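Local structure of purine nucleoside phosphorylase (5KO5) at residues V5-Y9 against Q96-L100; A12-A16 against R103-L108; L133-H137 against Y168-Q173; L113-N117 against F277-I281. The protein probably catalyses the reversible phosphorolysis of purine nucleosides such as inosine and guanosine to the free base and ribose 1-phosphate, and here holds cytosine. All coordinates share one frame; numbering follows the deposited sequence. Where two conformers were deposited one is given.

Contact 1: residues V5-Y9 against Q96-L100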
loop_
_atom_site.group_PDB
_atom_site.type_symbol
_atom_site.label_atom_id
_atom_site.label_comp_id
_atom_site.label_asym_id
_atom_site.label_seq_id
_atom_site.Cartn_x
_atom_site.Cartn_y
_atom_site.Cartn_z
ATOM N N VAL A 5 2.064 21.406 8.579
ATOM C CA VAL A 5 1.688 22.435 7.614
ATOM C C VAL A 5 1.022 21.808 6.394
ATOM O O VAL A 5 1.609 20.961 5.735
ATOM C CB VAL A 5 2.915 23.306 7.236
ATOM C CG1 VAL A 5 2.689 24.080 5.954
ATOM C CG2 VAL A 5 3.257 24.256 8.387
ATOM N N VAL A 6 -0.210 22.217 6.115
ATOM C CA VAL A 6 -0.933 21.734 4.944
ATOM C C VAL A 6 -0.372 22.410 3.699
ATOM O O VAL A 6 -0.018 23.595 3.723
ATOM C CB VAL A 6 -2.438 22.008 5.114
ATOM C CG1 VAL A 6 -3.221 21.512 3.904
ATOM C CG2 VAL A 6 -2.935 21.319 6.372
ATOM N N ALA A 7 -0.284 21.652 2.601
ATOM C CA ALA A 7 0.178 22.182 1.315
ATOM C C ALA A 7 -0.952 22.929 0.594
ATOM O O ALA A 7 -1.378 22.590 -0.515
ATOM C CB ALA A 7 0.741 21.053 0.460
ATOM N N ASN A 8 -1.460 23.952 1.269
ATOM C CA ASN A 8 -2.590 24.700 0.745
ATOM C C ASN A 8 -2.129 25.978 0.046
ATOM O O ASN A 8 -0.942 26.320 0.012
ATOM C CB ASN A 8 -3.655 24.945 1.825
ATOM C CG ASN A 8 -3.165 25.820 2.960
ATOM O OD1 ASN A 8 -2.169 26.534 2.837
ATOM N ND2 ASN A 8 -3.872 25.772 4.082
ATOM N N TYR A 9 -3.111 26.695 -0.496
ATOM C CA TYR A 9 -2.857 27.898 -1.275
ATOM C C TYR A 9 -2.206 28.978 -0.419
ATOM O O TYR A 9 -1.208 29.588 -0.825
ATOM C CB TYR A 9 -4.206 28.357 -1.813
ATOM C CG TYR A 9 -4.235 29.530 -2.745
ATOM C CD1 TYR A 9 -3.437 29.584 -3.876
ATOM C CD2 TYR A 9 -5.137 30.553 -2.530
ATOM C CE1 TYR A 9 -3.514 30.656 -4.747
ATOM C CE2 TYR A 9 -5.228 31.621 -3.378
ATOM C CZ TYR A 9 -4.419 31.675 -4.494
ATOM O OH TYR A 9 -4.527 32.749 -5.339
ATOM N N GLN A 96 1.705 16.208 2.565
ATOM C CA GLN A 96 1.743 17.666 2.567
ATOM C C GLN A 96 3.157 18.189 2.360
ATOM O O GLN A 96 3.355 19.220 1.698
ATOM C CB GLN A 96 1.175 18.209 3.880
ATOM C CG GLN A 96 -0.220 17.708 4.236
ATOM C CD GLN A 96 -1.211 17.878 3.117
ATOM O OE1 GLN A 96 -1.237 18.901 2.430
ATOM N NE2 GLN A 96 -2.054 16.867 2.931
ATOM N N GLU A 97 4.146 17.512 2.951
ATOM C CA GLU A 97 5.529 17.958 2.846
ATOM C C GLU A 97 6.069 17.763 1.440
ATOM O O GLU A 97 6.837 18.592 0.947
ATOM C CB GLU A 97 6.386 17.218 3.875
ATOM C CG GLU A 97 6.116 17.672 5.313
ATOM C CD GLU A 97 6.810 16.808 6.360
ATOM O OE1 GLU A 97 6.712 15.560 6.330
ATOM O OE2 GLU A 97 7.466 17.388 7.246
ATOM N N ILE A 98 5.666 16.684 0.768
ATOM C CA ILE A 98 6.095 16.486 -0.610
ATOM C C ILE A 98 5.445 17.520 -1.522
ATOM O O ILE A 98 6.089 18.060 -2.432
ATOM C CB ILE A 98 5.757 15.051 -1.065
ATOM C CG1 ILE A 98 6.455 14.014 -0.175
ATOM C CG2 ILE A 98 6.053 14.890 -2.566
ATOM C CD1 ILE A 98 7.979 14.093 -0.196
ATOM N N ALA A 99 4.153 17.800 -1.301
ATOM C CA ALA A 99 3.416 18.619 -2.253
ATOM C C ALA A 99 3.774 20.091 -2.161
ATOM O O ALA A 99 3.748 20.786 -3.185
ATOM C CB ALA A 99 1.912 18.446 -2.057
ATOM N N LEU A 100 4.097 20.591 -0.969
ATOM C CA LEU A 100 4.259 22.037 -0.831
ATOM C C LEU A 100 5.335 22.603 -1.749
ATOM O O LEU A 100 5.063 23.606 -2.431
ATOM C CB LEU A 100 4.413 22.453 0.640
ATOM C CG LEU A 100 4.513 23.978 0.780
ATOM C CD1 LEU A 100 3.656 24.520 1.915
ATOM C CD2 LEU A 100 5.964 24.401 0.958
HETATM O O HOH W 1 3.411 21.269 3.720
#

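Contact 2: residues A12-A16 against R103-L108. With EDO (1,2-ethanediol), chain E.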
loop_
_atom_site.group_PDB
_atom_site.type_symbol
_atom_site.label_atom_id
_atom_site.label_comp_id
_atom_site.label_asym_id
_atom_site.label_seq_id
_atom_site.Cartn_x
_atom_site.Cartn_y
_atom_site.Cartn_z
ATOM N N ALA A 12 1.502 27.820 0.602
ATOM C CA ALA A 12 2.405 27.874 -0.543
ATOM C C ALA A 12 2.660 29.316 -0.965
ATOM O O ALA A 12 3.779 29.657 -1.376
ATOM C CB ALA A 12 1.843 27.056 -1.707
ATOM N N SER A 13 1.643 30.184 -0.857
ATOM C CA SER A 13 1.812 31.596 -1.207
ATOM C C SER A 13 2.818 32.276 -0.289
ATOM O O SER A 13 3.620 33.103 -0.730
ATOM C CB SER A 13 0.470 32.332 -1.120
ATOM O OG SER A 13 -0.454 31.926 -2.116
ATOM N N MET A 14 2.773 31.949 1.003
ATOM C CA MET A 14 3.699 32.573 1.941
ATOM C C MET A 14 5.137 32.179 1.628
ATOM O O MET A 14 6.048 33.017 1.692
ATOM C CB MET A 14 3.329 32.208 3.376
ATOM C CG MET A 14 4.196 32.910 4.410
ATOM S SD MET A 14 3.669 32.631 6.107
ATOM C CE MET A 14 4.754 33.763 6.976
ATOM N N ALA A 15 5.355 30.913 1.268
ATOM C CA ALA A 15 6.685 30.475 0.859
ATOM C C ALA A 15 7.118 31.159 -0.431
ATOM O O ALA A 15 8.267 31.605 -0.548
ATOM C CB ALA A 15 6.708 28.953 0.700
ATOM N N ALA A 16 6.217 31.253 -1.411
ATOM C CA ALA A 16 6.585 31.877 -2.678
ATOM C C ALA A 16 6.884 33.361 -2.500
ATOM O O ALA A 16 7.815 33.892 -3.123
ATOM C CB ALA A 16 5.495 31.632 -3.724
ATOM N N ARG A 103 4.012 22.886 -5.320
ATOM C CA ARG A 103 3.011 23.941 -5.412
ATOM C C ARG A 103 3.632 25.329 -5.301
ATOM O O ARG A 103 3.148 26.272 -5.940
ATOM C CB ARG A 103 1.930 23.692 -4.370
ATOM C CG ARG A 103 1.120 22.475 -4.766
ATOM C CD ARG A 103 0.049 22.076 -3.761
ATOM N NE ARG A 103 -0.758 21.012 -4.358
ATOM C CZ ARG A 103 -1.588 20.230 -3.684
ATOM N NH1 ARG A 103 -1.753 20.399 -2.374
ATOM N NH2 ARG A 103 -2.246 19.270 -4.323
ATOM N N VAL A 104 4.706 25.470 -4.517
ATOM C CA VAL A 104 5.457 26.722 -4.516
ATOM C C VAL A 104 6.048 26.987 -5.895
ATOM O O VAL A 104 5.972 28.107 -6.408
ATOM C CB VAL A 104 6.524 26.696 -3.408
ATOM C CG1 VAL A 104 7.481 27.875 -3.551
ATOM C CG2 VAL A 104 5.837 26.713 -2.041
ATOM N N MET A 105 6.640 25.963 -6.522
ATOM C CA MET A 105 7.101 26.131 -7.899
ATOM C C MET A 105 5.988 26.659 -8.790
ATOM O O MET A 105 6.213 27.567 -9.593
ATOM C CB MET A 105 7.611 24.810 -8.466
ATOM C CG MET A 105 8.940 24.365 -7.906
ATOM S SD MET A 105 9.473 22.907 -8.813
ATOM C CE MET A 105 11.031 22.547 -7.993
ATOM N N LYS A 106 4.776 26.110 -8.656
ATOM C CA LYS A 106 3.670 26.566 -9.490
ATOM C C LYS A 106 3.403 28.049 -9.270
ATOM O O LYS A 106 3.271 28.814 -10.231
ATOM C CB LYS A 106 2.413 25.740 -9.200
ATOM C CG LYS A 106 1.159 26.207 -9.970
ATOM C CD LYS A 106 1.228 25.826 -11.452
ATOM C CE LYS A 106 0.146 26.484 -12.292
ATOM N NZ LYS A 106 -1.226 26.092 -11.906
ATOM N N LEU A 107 3.339 28.476 -8.002
ATOM C CA LEU A 107 3.084 29.882 -7.708
ATOM C C LEU A 107 4.227 30.779 -8.157
ATOM O O LEU A 107 4.005 31.964 -8.430
ATOM C CB LEU A 107 2.808 30.086 -6.219
ATOM C CG LEU A 107 1.552 29.362 -5.718
ATOM C CD1 LEU A 107 1.272 29.737 -4.280
ATOM C CD2 LEU A 107 0.351 29.664 -6.590
ATOM N N LEU A 108 5.447 30.249 -8.227
ATOM C CA LEU A 108 6.568 31.034 -8.733
ATOM C C LEU A 108 6.534 31.198 -10.242
ATOM O O LEU A 108 7.259 32.053 -10.769
ATOM C CB LEU A 108 7.905 30.404 -8.330
ATOM C CG LEU A 108 8.264 30.434 -6.843
ATOM C CD1 LEU A 108 9.500 29.585 -6.572
ATOM C CD2 LEU A 108 8.452 31.868 -6.349
HETATM C C1 EDO E . -2.383 27.626 -8.551
HETATM O O1 EDO E . -2.554 26.504 -9.430
HETATM C C2 EDO E . -2.560 28.933 -9.311
HETATM O O2 EDO E . -1.388 29.220 -10.089
#

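Contact 3: residues L133-H137 against Y168-Q173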
loop_
_atom_site.group_PDB
_atom_site.type_symbol
_atom_site.label_atom_id
_atom_site.label_comp_id
_atom_site.label_asym_id
_atom_site.label_seq_id
_atom_site.Cartn_x
_atom_site.Cartn_y
_atom_site.Cartn_z
ATOM N N LEU A 133 13.443 7.367 -20.819
ATOM C CA LEU A 133 12.418 8.402 -20.806
ATOM C C LEU A 133 11.139 7.779 -20.266
ATOM O O LEU A 133 10.611 6.830 -20.850
ATOM C CB LEU A 133 12.189 8.938 -22.221
ATOM C CG LEU A 133 13.442 9.401 -22.965
ATOM C CD1 LEU A 133 13.092 9.844 -24.378
ATOM C CD2 LEU A 133 14.147 10.514 -22.201
ATOM N N ILE A 134 10.648 8.286 -19.146
ATOM C CA ILE A 134 9.481 7.677 -18.519
ATOM C C ILE A 134 8.223 8.121 -19.251
ATOM O O ILE A 134 7.988 9.319 -19.437
ATOM C CB ILE A 134 9.431 8.018 -17.026
ATOM C CG1 ILE A 134 10.656 7.418 -16.343
ATOM C CG2 ILE A 134 8.131 7.466 -16.398
ATOM C CD1 ILE A 134 10.864 7.911 -14.931
ATOM N N LYS A 135 7.422 7.152 -19.693
ATOM C CA LYS A 135 6.213 7.453 -20.452
ATOM C C LYS A 135 4.934 7.107 -19.705
ATOM O O LYS A 135 3.844 7.397 -20.207
ATOM C CB LYS A 135 6.226 6.758 -21.824
ATOM C CG LYS A 135 6.237 5.240 -21.760
ATOM C CD LYS A 135 6.257 4.651 -23.172
ATOM C CE LYS A 135 6.497 3.150 -23.151
ATOM N NZ LYS A 135 5.333 2.396 -22.616
ATOM N N GLY A 136 5.043 6.511 -18.529
ATOM C CA GLY A 136 3.889 6.130 -17.733
ATOM C C GLY A 136 4.398 5.480 -16.470
ATOM O O GLY A 136 5.608 5.277 -16.298
ATOM N N HIS A 137 3.471 5.146 -15.569
ATOM C CA HIS A 137 3.919 4.576 -14.304
ATOM C C HIS A 137 2.919 3.588 -13.722
ATOM O O HIS A 137 1.738 3.570 -14.084
ATOM C CB HIS A 137 4.293 5.647 -13.269
ATOM C CG HIS A 137 3.145 6.474 -12.764
ATOM N ND1 HIS A 137 3.192 7.851 -12.741
ATOM C CD2 HIS A 137 1.955 6.129 -12.206
ATOM C CE1 HIS A 137 2.078 8.323 -12.214
ATOM N NE2 HIS A 137 1.310 7.299 -11.875
ATOM N N TYR A 168 3.197 12.481 -18.409
ATOM C CA TYR A 168 4.538 12.554 -18.993
ATOM C C TYR A 168 4.401 13.110 -20.407
ATOM O O TYR A 168 4.047 12.387 -21.343
ATOM C CB TYR A 168 5.181 11.171 -18.983
ATOM C CG TYR A 168 5.255 10.592 -17.594
ATOM C CD1 TYR A 168 6.311 10.921 -16.749
ATOM C CD2 TYR A 168 4.259 9.753 -17.099
ATOM C CE1 TYR A 168 6.394 10.423 -15.459
ATOM C CE2 TYR A 168 4.335 9.249 -15.801
ATOM C CZ TYR A 168 5.405 9.594 -14.984
ATOM O OH TYR A 168 5.496 9.098 -13.704
ATOM N N ASP A 169 4.695 14.401 -20.561
ATOM C CA ASP A 169 4.456 15.107 -21.817
ATOM C C ASP A 169 5.175 14.446 -22.993
ATOM O O ASP A 169 6.381 14.189 -22.946
ATOM C CB ASP A 169 4.920 16.553 -21.654
ATOM C CG ASP A 169 4.548 17.423 -22.832
ATOM O OD1 ASP A 169 3.420 17.958 -22.845
ATOM O OD2 ASP A 169 5.379 17.567 -23.749
ATOM N N ARG A 170 4.423 14.181 -24.066
ATOM C CA ARG A 170 4.998 13.490 -25.217
ATOM C C ARG A 170 6.009 14.363 -25.948
ATOM O O ARG A 170 7.080 13.885 -26.339
ATOM C CB ARG A 170 3.889 13.044 -26.165
ATOM C CG ARG A 170 3.342 11.660 -25.873
ATOM C CD ARG A 170 1.867 11.707 -25.523
ATOM N NE ARG A 170 1.262 10.380 -25.583
ATOM C CZ ARG A 170 0.406 9.990 -26.522
ATOM N NH1 ARG A 170 0.038 10.831 -27.479
ATOM N NH2 ARG A 170 -0.088 8.759 -26.498
ATOM N N LEU A 171 5.694 15.647 -26.129
ATOM C CA LEU A 171 6.606 16.532 -26.847
ATOM C C LEU A 171 7.940 16.658 -26.126
ATOM O O LEU A 171 8.992 16.744 -26.766
ATOM C CB LEU A 171 5.965 17.902 -27.040
ATOM C CG LEU A 171 4.810 17.944 -28.040
ATOM C CD1 LEU A 171 4.262 19.359 -28.173
ATOM C CD2 LEU A 171 5.254 17.402 -29.388
ATOM N N LEU A 172 7.921 16.673 -24.794
ATOM C CA LEU A 172 9.177 16.767 -24.062
ATOM C C LEU A 172 10.008 15.500 -24.220
ATOM O O LEU A 172 11.240 15.568 -24.321
ATOM C CB LEU A 172 8.910 17.054 -22.587
ATOM C CG LEU A 172 8.284 18.394 -22.218
ATOM C CD1 LEU A 172 8.144 18.510 -20.704
ATOM C CD2 LEU A 172 9.105 19.532 -22.761
ATOM N N GLN A 173 9.356 14.331 -24.210
ATOM C CA GLN A 173 10.073 13.090 -24.491
ATOM C C GLN A 173 10.691 13.129 -25.883
ATOM O O GLN A 173 11.841 12.721 -26.072
ATOM C CB GLN A 173 9.126 11.896 -24.384
ATOM C CG GLN A 173 8.607 11.600 -22.986
ATOM C CD GLN A 173 7.564 10.502 -23.002
ATOM O OE1 GLN A 173 7.805 9.408 -23.519
ATOM N NE2 GLN A 173 6.390 10.789 -22.456
HETATM O O HOH W 2 3.941 9.266 -22.307
#

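Contact 4: residues L113-N117 against F277-I281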
loop_
_atom_site.group_PDB
_atom_site.type_symbol
_atom_site.label_atom_id
_atom_site.label_comp_id
_atom_site.label_asym_id
_atom_site.label_seq_id
_atom_site.Cartn_x
_atom_site.Cartn_y
_atom_site.Cartn_z
ATOM N N LEU A 113 8.502 20.893 -15.320
ATOM C CA LEU A 113 9.329 20.285 -14.285
ATOM C C LEU A 113 10.144 19.165 -14.922
ATOM O O LEU A 113 9.576 18.259 -15.544
ATOM C CB LEU A 113 8.444 19.740 -13.167
ATOM C CG LEU A 113 9.139 18.957 -12.050
ATOM C CD1 LEU A 113 10.230 19.792 -11.368
ATOM C CD2 LEU A 113 8.088 18.511 -11.049
ATOM N N LEU A 114 11.467 19.238 -14.775
ATOM C CA LEU A 114 12.392 18.226 -15.276
ATOM C C LEU A 114 12.901 17.423 -14.090
ATOM O O LEU A 114 13.362 18.007 -13.106
ATOM C CB LEU A 114 13.588 18.887 -15.970
ATOM C CG LEU A 114 13.260 19.887 -17.084
ATOM C CD1 LEU A 114 14.537 20.485 -17.684
ATOM C CD2 LEU A 114 12.384 19.249 -18.173
ATOM N N ILE A 115 12.831 16.090 -14.183
ATOM C CA ILE A 115 13.175 15.210 -13.070
ATOM C C ILE A 115 14.120 14.120 -13.557
ATOM O O ILE A 115 13.903 13.526 -14.617
ATOM C CB ILE A 115 11.911 14.552 -12.484
ATOM C CG1 ILE A 115 10.856 15.598 -12.124
ATOM C CG2 ILE A 115 12.270 13.713 -11.257
ATOM C CD1 ILE A 115 9.533 14.987 -11.664
ATOM N N THR A 116 15.159 13.833 -12.772
ATOM C CA THR A 116 15.974 12.648 -13.003
ATOM C C THR A 116 15.964 11.778 -11.753
ATOM O O THR A 116 15.701 12.250 -10.645
ATOM C CB THR A 116 17.427 12.988 -13.392
ATOM O OG1 THR A 116 18.048 13.744 -12.339
ATOM C CG2 THR A 116 17.468 13.789 -14.690
ATOM N N ASN A 117 16.233 10.489 -11.947
ATOM C CA ASN A 117 16.322 9.560 -10.833
ATOM C C ASN A 117 17.259 8.422 -11.219
ATOM O O ASN A 117 17.620 8.260 -12.387
ATOM C CB ASN A 117 14.938 9.044 -10.393
ATOM C CG ASN A 117 14.235 8.215 -11.459
ATOM O OD1 ASN A 117 14.744 7.188 -11.909
ATOM N ND2 ASN A 117 13.040 8.646 -11.846
ATOM N N PHE A 277 20.533 17.767 -20.217
ATOM C CA PHE A 277 19.480 18.574 -19.617
ATOM C C PHE A 277 19.704 20.064 -19.843
ATOM O O PHE A 277 18.736 20.812 -20.005
ATOM C CB PHE A 277 19.305 18.213 -18.138
ATOM C CG PHE A 277 18.284 17.138 -17.915
ATOM C CD1 PHE A 277 18.375 15.929 -18.586
ATOM C CD2 PHE A 277 17.218 17.351 -17.068
ATOM C CE1 PHE A 277 17.404 14.941 -18.402
ATOM C CE2 PHE A 277 16.260 16.364 -16.866
ATOM C CZ PHE A 277 16.360 15.165 -17.551
ATOM N N LYS A 278 20.959 20.517 -19.873
ATOM C CA LYS A 278 21.207 21.910 -20.236
ATOM C C LYS A 278 20.669 22.208 -21.631
ATOM O O LYS A 278 20.004 23.226 -21.843
ATOM C CB LYS A 278 22.702 22.228 -20.128
ATOM C CG LYS A 278 23.086 23.665 -20.439
ATOM C CD LYS A 278 24.593 23.862 -20.241
ATOM C CE LYS A 278 25.043 25.256 -20.626
ATOM N NZ LYS A 278 26.518 25.411 -20.447
ATOM N N GLU A 279 20.911 21.307 -22.586
ATOM C CA GLU A 279 20.416 21.523 -23.942
ATOM C C GLU A 279 18.895 21.425 -24.004
ATOM O O GLU A 279 18.251 22.192 -24.728
ATOM C CB GLU A 279 21.080 20.552 -24.920
ATOM C CG GLU A 279 20.645 20.735 -26.377
ATOM C CD GLU A 279 21.153 22.018 -27.011
ATOM O OE1 GLU A 279 21.953 22.738 -26.377
ATOM O OE2 GLU A 279 20.742 22.306 -28.156
ATOM N N ILE A 280 18.298 20.494 -23.255
ATOM C CA ILE A 280 16.838 20.436 -23.181
ATOM C C ILE A 280 16.285 21.777 -22.715
ATOM O O ILE A 280 15.348 22.325 -23.308
ATOM C CB ILE A 280 16.377 19.278 -22.279
ATOM C CG1 ILE A 280 16.686 17.927 -22.934
ATOM C CG2 ILE A 280 14.876 19.404 -21.976
ATOM C CD1 ILE A 280 16.545 16.741 -21.986
ATOM N N ILE A 281 16.884 22.339 -21.660
ATOM C CA ILE A 281 16.442 23.627 -21.131
ATOM C C ILE A 281 16.530 24.720 -22.197
ATOM O O ILE A 281 15.577 25.481 -22.408
ATOM C CB ILE A 281 17.227 23.980 -19.853
ATOM C CG1 ILE A 281 16.841 23.026 -18.720
ATOM C CG2 ILE A 281 16.977 25.428 -19.443
ATOM C CD1 ILE A 281 17.742 23.112 -17.497
#

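Contact 1: residues V5-Y9 against Q96-L100
The backbone N-H of A7 points straight at the side-chain amide of Q96: A7 N to Q96 OE1 is 2.9 Å, with an angle of 168° at the hydrogen. The N-H arrives in the carbonyl plane and on a lone pair, with a C=O...N angle of 138°. Beside this bond the A7 methyl sits down on the helix. Its CB is 3.8 Å from A99 CB and nearly as close to L100 CB, and it also rests against the oxygens of Q96. Q96 can double back to A7 because its chain is bent at chi2 (-51°), which lays the amide alongside V6; there V6 CG1 touches Q96 OE1 at 3.6 Å, the two side chains running side by side. One residue earlier, V5 O lies 3.3 Å from Q96 CB. A water bridges the two backbones here, giving one hydrogen to V5 O at 2.7 Å and a weaker bond to Q96 O. At the outer margin V5 CG1 only grazes L100 CD1 at 4.2 Å. Further out, the shape of the loop sets A7 in place. A7 is the centre of an inverse gamma turn, closed by a weak bond from N8 N to V6 O, and its own carbonyl accepts from R103 NH1 further along helix 95-108. V6 O is taken by N11 ND2, while N8 OD1 receives N11 N. The arrangement is that of an N-terminal arm laid against a helix just before N8, as N-cap, starts helix 9-23.

Contact 2: residues A12-A16 against R103-L108
A12 and A16, one turn apart on helix 9-23, set their methyl groups against V104, L107 and L108 of helix 95-108, and the contact between the two segments is almost wholly apolar. L107 CD1 reaches A12 CB at 3.8 Å, while L107 CB lies 4.0 Å from A16 CB, so this leucine runs along the line between the two alanines. V104 divides its branches: CG2 touches A15 CB at 3.6 Å and also leans on the A12 carbonyl, and CG1 turns to the backbone of A16. With CG1 anti to the backbone N (chi1 170°), the valine spreads its two methyls along the partner helix. L108 CD2 closes the far end against A16 CB at 4.0 Å. Small residues on one helix and branched ones on the other let the segment axes come within 8.7 Å at a crossing angle of -61°. Here helix 9-23, from the N-terminal part of the chain, packs beside helix 95-108, which turns M105 onto strand 78-84 of the central sheet: a layered alpha/beta arrangement, as in the phosphorylase superfamily. No hydrogen bond spans the two segments, and the polar side chains look elsewhere. In the conformer given, S13 OG bonds to Y9 O, one turn back. R103 NH1 goes to A7 O. K106 NZ binds C233 O and, at 2.8 Å, O1 of a 1,2-ethanediol molecule, probably from the crystallisation liquor, which also brushes L107 CD2.

Contact 3: residues L133-H137 against Y168-Q173
The ring of Y168 lies over the strand with I134 CG2 on one face and H137 at its phenolic end. I134 CG2 makes a CH-pi contact, 3.8 Å from the ring centroid and 23° off the normal, displaced toward the CE1 rim. At the edge, in the plane of both rings, Y168 OH and H137 ND1 are 2.8 Å apart in a nearly straight hydrogen bond, in which either atom may be the donor. The rings meet rim to rim with their planes at 86°, so neither covers the other. In H137, chi1 of 67° swings the imidazole to the phenol end, and the rotation of the ring about CB-CG brings ND1 to it. Y168 CD2 lies 3.6 Å from G136 N, alongside the strand backbone, and Y168 CB rests 3.4 Å from I134 O. This is the start of helix 170-182 docking on strand 131-139 of the mixed sheet: D169 is the N-cap, its OD2 accepting from L172 N on the anti lone pair. On the same side of the strand Q173 stretches its amide over K135, with OE1 3.5 Å from K135 CB. Q173 NE2 gives weak bonds back to Y168 O and D169 O, and a bond to a water whose oxygen lies 2.8 Å from K135 O and probably donates to it, though it has more acceptors in reach than protons. L133 CD1 touches Q173 O near the far end. V224 of helix 224-232 packs on both H137 and Y168. In a neighbouring subunit, S204 bonds to H137 O and D254 forms a salt bridge with R170.

Contact 4: residues L113-N117 against F277-I281
T116 and F277 approach from opposite directions in the tightest part of the contact, the T116 methyl meeting the CZ/CE2 end of the ring obliquely: T116 CG2 is 3.4 Å from F277 CZ and almost as near CE2. T116 presents this methyl because its CG2 stands anti to the carbonyl carbon, while its hydroxyl, OG1, takes a hydrogen bond from G34 N. The same ring slants past L114, whose CB lies 3.8 Å from F277 CE2. L114 is the second firm point. Its CD1 presses on I281 CG1 at 3.6 Å, the two side chains passing at a slant. The fit is looser at I280, whose CG2 is 4.4 Å from L114 CD1, and at I115, whose O is 4.2 Å from F277 CZ. Every residue that touches is buried, and no hydrogen bond crosses the interface. The solvent side is the outer flank of the helix, where K278 is exposed and E279 partly so, E279 forming a salt bridge with R283. The segment axes are 11.0 Å apart, a spacing filled by these side chains. Helix 259-283 runs along one face of the central sheet, nearly antiparallel to strand 112-121, with 168° between the segment directions. I280 and F277 also reach L238 and V240 on strand 236-246, I281 rests on I29 of strand 29-32, and I280 and E279 lean on helix 170-182 alongside.

In the fold
From the N terminus, residues 5-9 and then 12-16 settle on helix 95-108, closing two long loops that cross because their segments alternate along the chain. Contacts 1 and 2 adjoin, sharing that helix and touching through A7 and R103. The chain next enters strand 112-121, where M105 of contact 2 packs on L113 of contact 4. Contact 4 stays open until helix 259-283 returns, and the shorter loop of contact 3, from strand 131-139 to helix 170-182, lies wholly within its span. Contacts 3 and 4 reach the same sheet and touch through I134 and N117, about 12 Å between centres.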